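Local coordinates for protein pyruvate kinase (Pseudomonas aeruginosa, PDB 6QXL) that probably catalyses the last step of glycolysis, transferring the phosphoryl group of phosphoenolpyruvate to ADP to give pyruvate and ATP, as a homotetramer with magnesium and potassium, at residues N161-G166 / G252-G256; M288-P292 / G322-A328; S345-R351 / R395-S399. One frame throughout, in Å; residues are numbered along the deposited sequence.

How the contacts relate
The three contacts follow one another along the chain and do not touch. Contact 1 (161-166 with 252-256) joins the end of a strand in the mixed sheet, the B domain of pyruvate kinases, to a short helix after the sixth strand of the (beta/alpha)8 barrel; the side chain of N161 lies about 8 Å from the bound magnesium ion and that of V253 about 8 Å from malonate. Contact 2 (288-292 with 322-328) ties a later barrel loop to the start of helix 325-340, its centre 29 Å from that of contact 1. Contact 3 (345-351 with 395-399) packs the connection leaving the barrel against the C-terminal domain, 33 Å from contact 2 between centres, with the side chain of R395 about 13 Å from bound glucose-6-phosphate.

Contact 1: residues N161-G166 / G252-G256; sequences NRRGGG and GVEIG
Where the B domain returns to the barrel of pyruvate kinase, the end of strand 159-162 and a glycine-rich turn lie against the last turn of helix 248-255. The side chains of N161 and E254 meet at about a right angle: N161 ND2 donates to E254 OE1 at 3.2 Å, with the carboxylate oxygen near the amide plane but the two planes 89° apart. E254 OE1 receives this bond on its anti lone pair. With CG anti to the backbone N (chi1 -156°), N161 places its amide beside its own main chain, and N161 OD1 accepts from R162 N at 2.7 Å. A water donates to N161 OD1 and, weakly, to E254 OE1. The carboxylate has further partners: R224 forms a salt bridge with OE1, and the backbone N of A225 a hydrogen bond with OE2. G165 CA lies 3.4 Å from E254 OE2, so the bare glycine lets the acid come close to the turn.

The turn is a type II beta turn from R162 to G165. R162 fixes its far end side-on, NE and NH2 both donating to G165 O at 3.0 Å, while its NH1 forms a salt bridge with D123. At the helix end, G164 CA makes a CH-O contact of 3.1 Å with E254 O, and a second water links R163 NE to V253 O; R163 NH1 pairs with E124. V253 CG1 packs on N161 CB at 4.1 Å, and the same side chain also touches L126 of its own chain and R296 of a second subunit. Glycine turn and helix end thus form an interdomain junction near the magnesium and malonate site, typical of the hinge between the B domain and the (beta/alpha)8 barrel of pyruvate kinases.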
ATOM      1  N   ASN A 161      20.225  17.606 -36.918  1.00 38.01           N
ATOM      2  CA  ASN A 161      20.436  17.890 -35.504  1.00 41.66           C
ATOM      3  C   ASN A 161      21.661  17.161 -35.018  1.00 37.92           C
ATOM      4  O   ASN A 161      22.156  16.284 -35.666  1.00 43.40           O
ATOM      5  CB  ASN A 161      19.216  17.539 -34.642  1.00 49.18           C
ATOM      6  CG  ASN A 161      19.173  18.331 -33.305  1.00 51.83           C
ATOM      7  OD1 ASN A 161      20.133  18.965 -32.865  1.00 45.90           O
ATOM      8  ND2 ASN A 161      18.008  18.322 -32.682  1.00 62.99           N
ATOM      9  N   ARG A 162      22.155  17.530 -33.853  1.00 39.36           N
ATOM     10  CA  ARG A 162      23.245  16.898 -33.201  1.00 38.36           C
ATOM     11  C   ARG A 162      22.767  15.923 -32.121  1.00 35.91           C
ATOM     12  O   ARG A 162      21.955  16.273 -31.277  1.00 41.75           O
ATOM     13  CB  ARG A 162      24.137  17.942 -32.605  1.00 38.94           C
ATOM     14  CG  ARG A 162      25.467  17.378 -32.084  1.00 43.47           C
ATOM     15  CD  ARG A 162      26.498  18.265 -31.663  1.00 45.94           C
ATOM     16  NE  ARG A 162      26.091  19.057 -30.526  1.00 46.04           N
ATOM     17  CZ  ARG A 162      26.828  19.941 -29.934  1.00 46.39           C
ATOM     18  NH1 ARG A 162      28.157  20.107 -30.245  1.00 49.65           N
ATOM     19  NH2 ARG A 162      26.271  20.730 -28.992  1.00 47.48           N
ATOM     20  N   ARG A 163      23.376  14.724 -32.133  1.00 33.81           N
ATOM     21  CA  ARG A 163      23.129  13.752 -31.110  1.00 38.40           C
ATOM     22  C   ARG A 163      23.609  14.408 -29.774  1.00 39.54           C
ATOM     23  O   ARG A 163      24.725  14.815 -29.636  1.00 45.91           O
ATOM     24  CB  ARG A 163      23.908  12.481 -31.364  1.00 41.61           C
ATOM     25  CG  ARG A 163      23.719  11.360 -30.350  1.00 42.90           C
ATOM     26  CD  ARG A 163      24.190  10.082 -30.996  1.00 46.30           C
ATOM     27  NE  ARG A 163      23.055   9.394 -31.608  1.00 52.56           N
ATOM     28  CZ  ARG A 163      23.110   8.553 -32.672  1.00 63.86           C
ATOM     29  NH1 ARG A 163      24.268   8.165 -33.164  1.00 67.39           N
ATOM     30  NH2 ARG A 163      22.000   8.027 -33.130  1.00 64.84           N
ATOM     31  N   GLY A 164      22.719  14.463 -28.807  1.00 41.21           N
ATOM     32  CA  GLY A 164      22.953  15.072 -27.559  1.00 35.53           C
ATOM     33  C   GLY A 164      22.340  16.455 -27.425  1.00 36.14           C
ATOM     34  O   GLY A 164      22.388  16.989 -26.327  1.00 33.64           O
ATOM     35  N   GLY A 165      21.937  17.079 -28.548  1.00 36.64           N
ATOM     36  CA  GLY A 165      21.429  18.412 -28.542  1.00 38.36           C
ATOM     37  C   GLY A 165      22.489  19.464 -28.311  1.00 38.74           C
ATOM     38  O   GLY A 165      23.605  19.328 -28.797  1.00 42.03           O
ATOM     39  N   GLY A 166      22.105  20.526 -27.615  1.00 43.21           N
ATOM     40  CA  GLY A 166      23.004  21.596 -27.218  1.00 43.79           C
ATOM     41  C   GLY A 166      23.341  22.640 -28.275  1.00 43.21           C
ATOM     42  O   GLY A 166      24.305  23.350 -28.120  1.00 49.79           O
ATOM     43  N   GLY A 252      14.170  11.821 -29.250  1.00 38.08           N
ATOM     44  CA  GLY A 252      15.008  10.627 -29.331  1.00 36.24           C
ATOM     45  C   GLY A 252      16.393  10.933 -29.891  1.00 35.18           C
ATOM     46  O   GLY A 252      17.376  10.380 -29.447  1.00 30.91           O
ATOM     47  N   VAL A 253      16.466  11.827 -30.866  1.00 37.38           N
ATOM     48  CA  VAL A 253      17.745  12.263 -31.379  1.00 36.31           C
ATOM     49  C   VAL A 253      18.552  12.950 -30.274  1.00 37.57           C
ATOM     50  O   VAL A 253      19.747  12.690 -30.104  1.00 40.82           O
ATOM     51  CB  VAL A 253      17.562  13.187 -32.587  1.00 35.92           C
ATOM     52  CG1 VAL A 253      18.877  13.850 -32.970  1.00 37.68           C
ATOM     53  CG2 VAL A 253      17.019  12.433 -33.776  1.00 34.85           C
ATOM     54  N   GLU A 254      17.894  13.818 -29.506  1.00 40.41           N
ATOM     55  CA  GLU A 254      18.600  14.627 -28.517  1.00 44.58           C
ATOM     56  C   GLU A 254      19.074  13.803 -27.269  1.00 40.95           C
ATOM     57  O   GLU A 254      20.092  14.114 -26.740  1.00 40.05           O
ATOM     58  CB  GLU A 254      17.755  15.854 -28.141  1.00 46.34           C
ATOM     59  CG  GLU A 254      18.224  16.948 -29.240  1.00 45.45           C
ATOM     60  CD  GLU A 254      18.034  18.302 -28.854  1.00 49.29           C
ATOM     61  OE1 GLU A 254      17.695  19.175 -29.643  1.00 54.46           O
ATOM     62  OE2 GLU A 254      18.203  18.679 -27.665  1.00 48.27           O
ATOM     63  N   ILE A 255      18.262  12.871 -26.820  1.00 40.51           N
ATOM     64  CA  ILE A 255      18.623  12.105 -25.613  1.00 37.50           C
ATOM     65  C   ILE A 255      18.909  10.631 -25.852  1.00 34.98           C
ATOM     66  O   ILE A 255      19.309   9.950 -24.932  1.00 36.52           O
ATOM     67  CB  ILE A 255      17.546  12.225 -24.506  1.00 37.53           C
ATOM     68  CG1 ILE A 255      16.250  11.524 -24.910  1.00 36.65           C
ATOM     69  CG2 ILE A 255      17.278  13.672 -24.207  1.00 35.34           C
ATOM     70  CD1 ILE A 255      15.187  11.501 -23.829  1.00 40.68           C
ATOM     71  N   GLY A 256      18.675  10.155 -27.069  1.00 35.33           N
ATOM     72  CA  GLY A 256      18.861   8.735 -27.414  1.00 36.83           C
ATOM     73  C   GLY A 256      17.600   7.906 -27.266  1.00 40.33           C
ATOM     74  O   GLY A 256      16.876   8.030 -26.289  1.00 42.42           O
TER
HETATM   75  O   HOH W   1      20.466  20.840 -30.417  1.00 49.59           O
HETATM   76  O   HOH W   2      20.638   9.834 -30.074  1.00 47.02           O

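Contact 2: residues M288-P292 / G322-A328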
ATOM      1  N   MET A 288       2.145   1.891 -41.519  1.00 47.04           N
ATOM      2  CA  MET A 288       0.909   2.176 -42.255  1.00 45.92           C
ATOM      3  C   MET A 288       1.030   3.275 -43.298  1.00 43.91           C
ATOM      4  O   MET A 288       0.095   3.529 -44.032  1.00 41.48           O
ATOM      5  CB  MET A 288      -0.239   2.486 -41.288  1.00 45.84           C
ATOM      6  CG  MET A 288      -0.612   1.277 -40.418  1.00 47.70           C
ATOM      7  SD  MET A 288      -2.230   1.386 -39.660  1.00 46.92           S
ATOM      8  CE  MET A 288      -3.261   1.107 -41.086  1.00 52.67           C
ATOM      9  N   ILE A 289       2.176   3.936 -43.373  1.00 42.56           N
ATOM     10  CA  ILE A 289       2.477   4.722 -44.541  1.00 40.01           C
ATOM     11  C   ILE A 289       2.330   3.898 -45.825  1.00 40.09           C
ATOM     12  O   ILE A 289       1.792   4.394 -46.814  1.00 39.15           O
ATOM     13  CB  ILE A 289       3.872   5.316 -44.445  1.00 38.69           C
ATOM     14  CG1 ILE A 289       3.849   6.436 -43.396  1.00 40.67           C
ATOM     15  CG2 ILE A 289       4.317   5.880 -45.789  1.00 39.52           C
ATOM     16  CD1 ILE A 289       5.224   6.742 -42.824  1.00 42.13           C
ATOM     17  N   HIS A 290       2.801   2.660 -45.806  1.00 40.61           N
ATOM     18  CA  HIS A 290       2.777   1.794 -46.996  1.00 46.01           C
ATOM     19  C   HIS A 290       1.959   0.520 -46.813  1.00 45.34           C
ATOM     20  O   HIS A 290       1.927  -0.313 -47.698  1.00 47.74           O
ATOM     21  CB  HIS A 290       4.217   1.446 -47.420  1.00 46.33           C
ATOM     22  CG  HIS A 290       5.020   2.644 -47.830  1.00 54.93           C
ATOM     23  ND1 HIS A 290       4.641   3.476 -48.865  1.00 58.99           N
ATOM     24  CD2 HIS A 290       6.170   3.167 -47.334  1.00 58.60           C
ATOM     25  CE1 HIS A 290       5.532   4.449 -48.998  1.00 55.76           C
ATOM     26  NE2 HIS A 290       6.470   4.284 -48.082  1.00 59.58           N
ATOM     27  N   SER A 291       1.301   0.341 -45.681  1.00 45.91           N
ATOM     28  CA  SER A 291       0.549  -0.882 -45.445  1.00 44.56           C
ATOM     29  C   SER A 291      -0.807  -0.581 -44.819  1.00 46.45           C
ATOM     30  O   SER A 291      -0.940   0.340 -44.023  1.00 45.60           O
ATOM     31  CB  SER A 291       1.336  -1.819 -44.539  1.00 39.72           C
ATOM     32  OG  SER A 291       0.513  -2.912 -44.171  1.00 35.33           O
ATOM     33  N   PRO A 292      -1.831  -1.360 -45.175  1.00 47.19           N
ATOM     34  CA  PRO A 292      -3.143  -1.088 -44.600  1.00 52.19           C
ATOM     35  C   PRO A 292      -3.390  -1.653 -43.199  1.00 55.35           C
ATOM     36  O   PRO A 292      -4.488  -1.502 -42.678  1.00 46.81           O
ATOM     37  CB  PRO A 292      -4.087  -1.739 -45.608  1.00 49.21           C
ATOM     38  CG  PRO A 292      -3.308  -2.936 -46.053  1.00 51.44           C
ATOM     39  CD  PRO A 292      -1.894  -2.445 -46.165  1.00 49.44           C
ATOM     40  N   GLY A 322       0.799   9.360 -46.276  1.00 49.66           N
ATOM     41  CA  GLY A 322       0.863   7.918 -46.561  1.00 45.89           C
ATOM     42  C   GLY A 322      -0.255   7.451 -47.465  1.00 44.29           C
ATOM     43  O   GLY A 322      -1.120   8.218 -47.876  1.00 43.09           O
ATOM     44  N   GLU A 323      -0.227   6.171 -47.775  1.00 47.85           N
ATOM     45  CA  GLU A 323      -1.206   5.587 -48.675  1.00 50.63           C
ATOM     46  C   GLU A 323      -2.505   5.202 -47.989  1.00 52.13           C
ATOM     47  O   GLU A 323      -3.451   4.888 -48.682  1.00 59.05           O
ATOM     48  CB  GLU A 323      -0.642   4.338 -49.357  1.00 53.10           C
ATOM     49  CG  GLU A 323       0.460   4.574 -50.393  1.00 58.82           C
ATOM     50  CD  GLU A 323       1.097   3.243 -50.823  1.00 73.67           C
ATOM     51  OE1 GLU A 323       0.367   2.328 -51.316  1.00 70.13           O
ATOM     52  OE2 GLU A 323       2.329   3.083 -50.627  1.00 75.89           O
ATOM     53  N   TYR A 324      -2.553   5.169 -46.656  1.00 48.16           N
ATOM     54  CA  TYR A 324      -3.736   4.652 -45.956  1.00 45.65           C
ATOM     55  C   TYR A 324      -4.106   5.513 -44.732  1.00 44.89           C
ATOM     56  O   TYR A 324      -4.253   5.011 -43.621  1.00 42.94           O
ATOM     57  CB  TYR A 324      -3.486   3.213 -45.520  1.00 47.94           C
ATOM     58  CG  TYR A 324      -3.184   2.251 -46.626  1.00 50.87           C
ATOM     59  CD1 TYR A 324      -1.882   2.112 -47.082  1.00 48.54           C
ATOM     60  CD2 TYR A 324      -4.204   1.497 -47.259  1.00 55.14           C
ATOM     61  CE1 TYR A 324      -1.587   1.243 -48.104  1.00 49.30           C
ATOM     62  CE2 TYR A 324      -3.869   0.562 -48.207  1.00 54.33           C
ATOM     63  CZ  TYR A 324      -2.593   0.481 -48.656  1.00 53.89           C
ATOM     64  OH  TYR A 324      -2.286  -0.392 -49.667  1.00 55.55           O
ATOM     65  N   PRO A 325      -4.298   6.818 -44.942  1.00 42.92           N
ATOM     66  CA  PRO A 325      -4.620   7.686 -43.817  1.00 45.00           C
ATOM     67  C   PRO A 325      -5.891   7.307 -43.050  1.00 49.48           C
ATOM     68  O   PRO A 325      -5.919   7.358 -41.819  1.00 51.49           O
ATOM     69  CB  PRO A 325      -4.748   9.067 -44.461  1.00 44.70           C
ATOM     70  CG  PRO A 325      -5.006   8.799 -45.888  1.00 44.85           C
ATOM     71  CD  PRO A 325      -4.248   7.556 -46.211  1.00 42.33           C
ATOM     72  N   VAL A 326      -6.926   6.899 -43.756  1.00 52.09           N
ATOM     73  CA  VAL A 326      -8.176   6.567 -43.074  1.00 56.59           C
ATOM     74  C   VAL A 326      -8.029   5.272 -42.285  1.00 50.23           C
ATOM     75  O   VAL A 326      -8.451   5.186 -41.128  1.00 50.16           O
ATOM     76  CB  VAL A 326      -9.356   6.511 -44.057  1.00 59.07           C
ATOM     77  CG1 VAL A 326     -10.649   6.079 -43.374  1.00 61.46           C
ATOM     78  CG2 VAL A 326      -9.525   7.878 -44.703  1.00 57.90           C
ATOM     79  N   GLU A 327      -7.377   4.294 -42.882  1.00 46.40           N
ATOM     80  CA  GLU A 327      -7.192   3.005 -42.219  1.00 52.05           C
ATOM     81  C   GLU A 327      -6.316   3.141 -40.967  1.00 49.65           C
ATOM     82  O   GLU A 327      -6.541   2.448 -39.975  1.00 42.22           O
ATOM     83  CB  GLU A 327      -6.611   1.980 -43.182  1.00 50.49           C
ATOM     84  CG  GLU A 327      -7.515   1.681 -44.388  1.00 50.50           C
ATOM     85  CD  GLU A 327      -7.386   2.612 -45.605  1.00 48.66           C
ATOM     86  OE1 GLU A 327      -6.787   3.722 -45.543  1.00 50.69           O
ATOM     87  OE2 GLU A 327      -7.877   2.212 -46.662  1.00 54.02           O
ATOM     88  N   ALA A 328      -5.346   4.062 -41.005  1.00 48.68           N
ATOM     89  CA  ALA A 328      -4.523   4.342 -39.838  1.00 48.53           C
ATOM     90  C   ALA A 328      -5.359   4.859 -38.674  1.00 48.15           C
ATOM     91  O   ALA A 328      -5.255   4.344 -37.560  1.00 40.74           O
ATOM     92  CB  ALA A 328      -3.412   5.315 -40.179  1.00 47.25           C
TER
HETATM   93  O   HOH W   3      -0.737   5.972 -44.468  1.00 38.27           O
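M288 lays its thioether against the first turn of helix 325-340: with the chain bent at chi3 (73°), M288 CE reaches A328 N at 3.6 Å and M288 SD lies 4.1 Å from A328 CB. Its carbonyl is bridged to the other segment by a water that donates to M288 O and accepts from Y324 N. I289 O takes a nearly straight bond from E323 N (2.9 Å), while I289 CG2 sits over the centre of one face of the H290 ring. H290 ND1 donates to E323 OE2 at 2.9 Å, almost exactly in the ring plane; the carboxylate is met on its anti side and turned 62° from the ring. The two bonds join the loop after the seventh barrel strand, 277-281, to the turn between helix 317-320, beyond the eighth strand, 312-315, and helix 325-340, of which Y324 is the N-cap residue. S291 and P292 pass over one face of the Y324 ring. P292 CB makes the CH-pi contact, 3.9 Å from the ring centroid and 29° off its normal, with the proline lying alongside the tyrosine; P292 also packs on I150 of a second subunit.

Contact 3: residues S345-R351 / R395-S399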
ATOM      1  N   SER A 345      -7.065   1.197 -16.396  1.00 68.87           N
ATOM      2  CA  SER A 345      -7.624   2.399 -17.041  1.00 67.79           C
ATOM      3  C   SER A 345      -8.771   3.066 -16.267  1.00 64.11           C
ATOM      4  O   SER A 345      -9.061   4.223 -16.505  1.00 61.83           O
ATOM      5  CB  SER A 345      -8.048   2.106 -18.497  1.00 64.35           C
ATOM      6  OG  SER A 345      -6.894   2.135 -19.344  1.00 59.26           O
ATOM      7  N   GLN A 346      -9.370   2.355 -15.322  1.00 64.03           N
ATOM      8  CA  GLN A 346     -10.582   2.809 -14.625  1.00 63.81           C
ATOM      9  C   GLN A 346     -10.423   2.999 -13.107  1.00 64.24           C
ATOM     10  O   GLN A 346     -11.318   3.559 -12.497  1.00 70.70           O
ATOM     11  CB  GLN A 346     -11.716   1.812 -14.916  1.00 69.31           C
ATOM     12  CG  GLN A 346     -11.565   1.096 -16.266  1.00 69.39           C
ATOM     13  CD  GLN A 346     -12.628   0.051 -16.510  1.00 72.64           C
ATOM     14  OE1 GLN A 346     -13.452  -0.249 -15.629  1.00 71.70           O
ATOM     15  NE2 GLN A 346     -12.538  -0.607 -17.672  1.00 68.14           N
ATOM     16  N   LYS A 347      -9.310   2.578 -12.512  1.00 59.97           N
ATOM     17  CA  LYS A 347      -9.112   2.657 -11.058  1.00 58.59           C
ATOM     18  C   LYS A 347      -8.137   3.773 -10.703  1.00 53.52           C
ATOM     19  O   LYS A 347      -7.073   3.886 -11.325  1.00 66.08           O
ATOM     20  CB  LYS A 347      -8.608   1.317 -10.501  1.00 60.75           C
ATOM     21  CG  LYS A 347      -9.567   0.159 -10.706  1.00 71.47           C
ATOM     22  CD  LYS A 347      -8.923  -1.154 -10.234  1.00 78.53           C
ATOM     23  CE  LYS A 347      -9.562  -2.409 -10.827  1.00 81.01           C
ATOM     24  NZ  LYS A 347      -8.817  -3.568 -10.289  1.00 79.92           N
ATOM     25  N   SER A 348      -8.499   4.589  -9.717  1.00 44.07           N
ATOM     26  CA  SER A 348      -7.712   5.756  -9.311  1.00 43.04           C
ATOM     27  C   SER A 348      -7.428   5.722  -7.796  1.00 47.15           C
ATOM     28  O   SER A 348      -8.219   5.198  -7.013  1.00 44.25           O
ATOM     29  CB  SER A 348      -8.449   7.063  -9.706  1.00 40.06           C
ATOM     30  OG  SER A 348      -7.757   8.207  -9.262  1.00 37.44           O
ATOM     31  N   SER A 349      -6.281   6.272  -7.414  1.00 51.91           N
ATOM     32  CA  SER A 349      -5.981   6.561  -6.008  1.00 53.49           C
ATOM     33  C   SER A 349      -6.597   7.903  -5.517  1.00 54.19           C
ATOM     34  O   SER A 349      -6.575   8.200  -4.328  1.00 56.00           O
ATOM     35  CB  SER A 349      -4.472   6.583  -5.788  1.00 52.84           C
ATOM     36  OG  SER A 349      -3.871   7.699  -6.459  1.00 56.94           O
ATOM     37  N   HIS A 350      -7.124   8.706  -6.449  1.00 52.19           N
ATOM     38  CA  HIS A 350      -7.870   9.923  -6.143  1.00 48.73           C
ATOM     39  C   HIS A 350      -7.103  10.998  -5.386  1.00 51.95           C
ATOM     40  O   HIS A 350      -7.676  11.766  -4.609  1.00 48.36           O
ATOM     41  CB  HIS A 350      -9.231   9.641  -5.493  1.00 47.11           C
ATOM     42  CG  HIS A 350     -10.163   8.866  -6.371  1.00 43.94           C
ATOM     43  ND1 HIS A 350     -10.955   9.416  -7.368  1.00 42.50           N
ATOM     44  CD2 HIS A 350     -10.356   7.535  -6.434  1.00 36.89           C
ATOM     45  CE1 HIS A 350     -11.593   8.459  -7.975  1.00 41.67           C
ATOM     46  NE2 HIS A 350     -11.285   7.297  -7.433  1.00 37.35           N
ATOM     47  N   ARG A 351      -5.789  11.034  -5.633  1.00 53.04           N
ATOM     48  CA  ARG A 351      -4.894  12.000  -5.013  1.00 50.26           C
ATOM     49  C   ARG A 351      -4.986  12.030  -3.478  1.00 52.06           C
ATOM     50  O   ARG A 351      -4.841  13.091  -2.866  1.00 52.54           O
ATOM     51  CB  ARG A 351      -5.128  13.383  -5.643  1.00 49.13           C
ATOM     52  CG  ARG A 351      -4.882  13.388  -7.150  1.00 50.36           C
ATOM     53  CD  ARG A 351      -5.101  14.756  -7.764  1.00 49.26           C
ATOM     54  NE  ARG A 351      -4.559  14.847  -9.130  1.00 50.51           N
ATOM     55  CZ  ARG A 351      -4.604  15.934  -9.892  1.00 51.47           C
ATOM     56  NH1 ARG A 351      -5.188  17.055  -9.445  1.00 54.96           N
ATOM     57  NH2 ARG A 351      -4.051  15.923 -11.102  1.00 49.63           N
ATOM     58  N   ARG A 395      -8.159  14.541 -15.477  1.00 37.99           N
ATOM     59  CA  ARG A 395      -6.872  14.120 -14.924  1.00 35.83           C
ATOM     60  C   ARG A 395      -6.961  12.869 -14.053  1.00 36.67           C
ATOM     61  O   ARG A 395      -5.954  12.287 -13.740  1.00 38.46           O
ATOM     62  CB  ARG A 395      -6.228  15.212 -14.080  1.00 38.20           C
ATOM     63  CG  ARG A 395      -6.033  16.575 -14.712  1.00 36.55           C
ATOM     64  CD  ARG A 395      -5.361  16.542 -16.051  1.00 35.18           C
ATOM     65  NE  ARG A 395      -6.309  16.154 -17.095  1.00 34.45           N
ATOM     66  CZ  ARG A 395      -5.965  15.741 -18.301  1.00 29.73           C
ATOM     67  NH1 ARG A 395      -4.680  15.644 -18.645  1.00 26.84           N
ATOM     68  NH2 ARG A 395      -6.918  15.388 -19.149  1.00 29.51           N
ATOM     69  N   ILE A 396      -8.155  12.459 -13.662  1.00 40.83           N
ATOM     70  CA  ILE A 396      -8.330  11.342 -12.750  1.00 40.08           C
ATOM     71  C   ILE A 396      -8.725  10.114 -13.538  1.00 39.72           C
ATOM     72  O   ILE A 396      -9.625  10.163 -14.367  1.00 43.81           O
ATOM     73  CB  ILE A 396      -9.429  11.677 -11.714  1.00 38.07           C
ATOM     74  CG1 ILE A 396      -9.064  12.929 -10.928  1.00 39.46           C
ATOM     75  CG2 ILE A 396      -9.657  10.535 -10.767  1.00 38.15           C
ATOM     76  CD1 ILE A 396      -7.738  12.835 -10.232  1.00 42.27           C
ATOM     77  N   ARG A 397      -8.071   8.999 -13.256  1.00 39.54           N
ATOM     78  CA  ARG A 397      -8.390   7.773 -13.965  1.00 38.12           C
ATOM     79  C   ARG A 397      -9.823   7.406 -13.695  1.00 40.52           C
ATOM     80  O   ARG A 397     -10.245   7.396 -12.544  1.00 43.92           O
ATOM     81  CB  ARG A 397      -7.496   6.623 -13.540  1.00 41.92           C
ATOM     82  CG  ARG A 397      -6.060   6.705 -14.040  1.00 43.62           C
ATOM     83  CD  ARG A 397      -5.199   5.652 -13.344  1.00 46.89           C
ATOM     84  NE  ARG A 397      -4.374   4.912 -14.317  1.00 45.32           N
ATOM     85  CZ  ARG A 397      -3.166   5.270 -14.689  1.00 46.35           C
ATOM     86  NH1 ARG A 397      -2.565   6.344 -14.174  1.00 49.38           N
ATOM     87  NH2 ARG A 397      -2.548   4.564 -15.602  1.00 50.40           N
ATOM     88  N   SER A 398     -10.566   7.110 -14.752  1.00 41.05           N
ATOM     89  CA  SER A 398     -11.941   6.675 -14.638  1.00 38.50           C
ATOM     90  C   SER A 398     -12.405   6.111 -15.962  1.00 37.85           C
ATOM     91  O   SER A 398     -11.766   6.306 -16.985  1.00 37.70           O
ATOM     92  CB  SER A 398     -12.832   7.872 -14.259  1.00 40.67           C
ATOM     93  OG  SER A 398     -14.211   7.514 -14.256  1.00 39.32           O
ATOM     94  N   SER A 399     -13.527   5.415 -15.955  1.00 40.68           N
ATOM     95  CA  SER A 399     -14.205   5.090 -17.210  1.00 45.90           C
ATOM     96  C   SER A 399     -15.583   5.767 -17.365  1.00 49.74           C
ATOM     97  O   SER A 399     -16.304   5.472 -18.308  1.00 48.67           O
ATOM     98  CB  SER A 399     -14.334   3.577 -17.326  1.00 44.55           C
ATOM     99  OG  SER A 399     -15.088   3.082 -16.264  1.00 50.13           O
TER
HETATM  100  O   HOH W   4      -5.613   8.905 -11.394  1.00 35.52           O
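R395 enters with its aliphatic root, R395 CB lying 3.8 Å from R351 NH2, while its own guanidinium turns away to D311 and L391 O. The two arginine side chains run side by side with their guanidinium planes 83° apart; R351 NH2 has a partner in N275 OD1.

I396 supplies the apolar centre through two branches. I396 CD1 lies over one face of the R351 guanidinium, 3.9 Å from R351 NE; the arginine chain, extended from CG to NE, carries the group there. I396 CG2, anti to the backbone N, points into the bend of 345-351, where it meets S348 OG at 3.4 Å and H350 ND1 at 3.8 Å. The isoleucine also packs on L365 and M368 of helix 359-373. S348 OG makes an ST turn, accepting from H350 N at 2.9 Å, which holds this bend in shape. S348 CB lies over the rim of one face of the H350 ring.

The next residue, R397, is tied to the same hydroxyl by a water that accepts from R397 N and hydrogen-bonds S348 OG. Segment 345-351, in the connection from helix 325-340 of the barrel to helix 359-373 of the C-terminal alpha/beta domain, here crosses the loop between helix 388-394 and strand 402-406. No direct hydrogen bond spans the two segments. R397 CD packs 3.3 Å from K347 O, and its NE bonds T344 O just before the linker segment. R397 O faces S348 CB and accepts from N372.

S398 turns its hydroxyl away to N372, and its backbone N bonds the hydroxyl of Y309, which also bonds S345 O; one tyrosine thus bridges both loops. S399 ends the run against the flank of Q346, S399 CB 3.9 Å from Q346 CG and S399 OG 3.8 Å from Q346 CB.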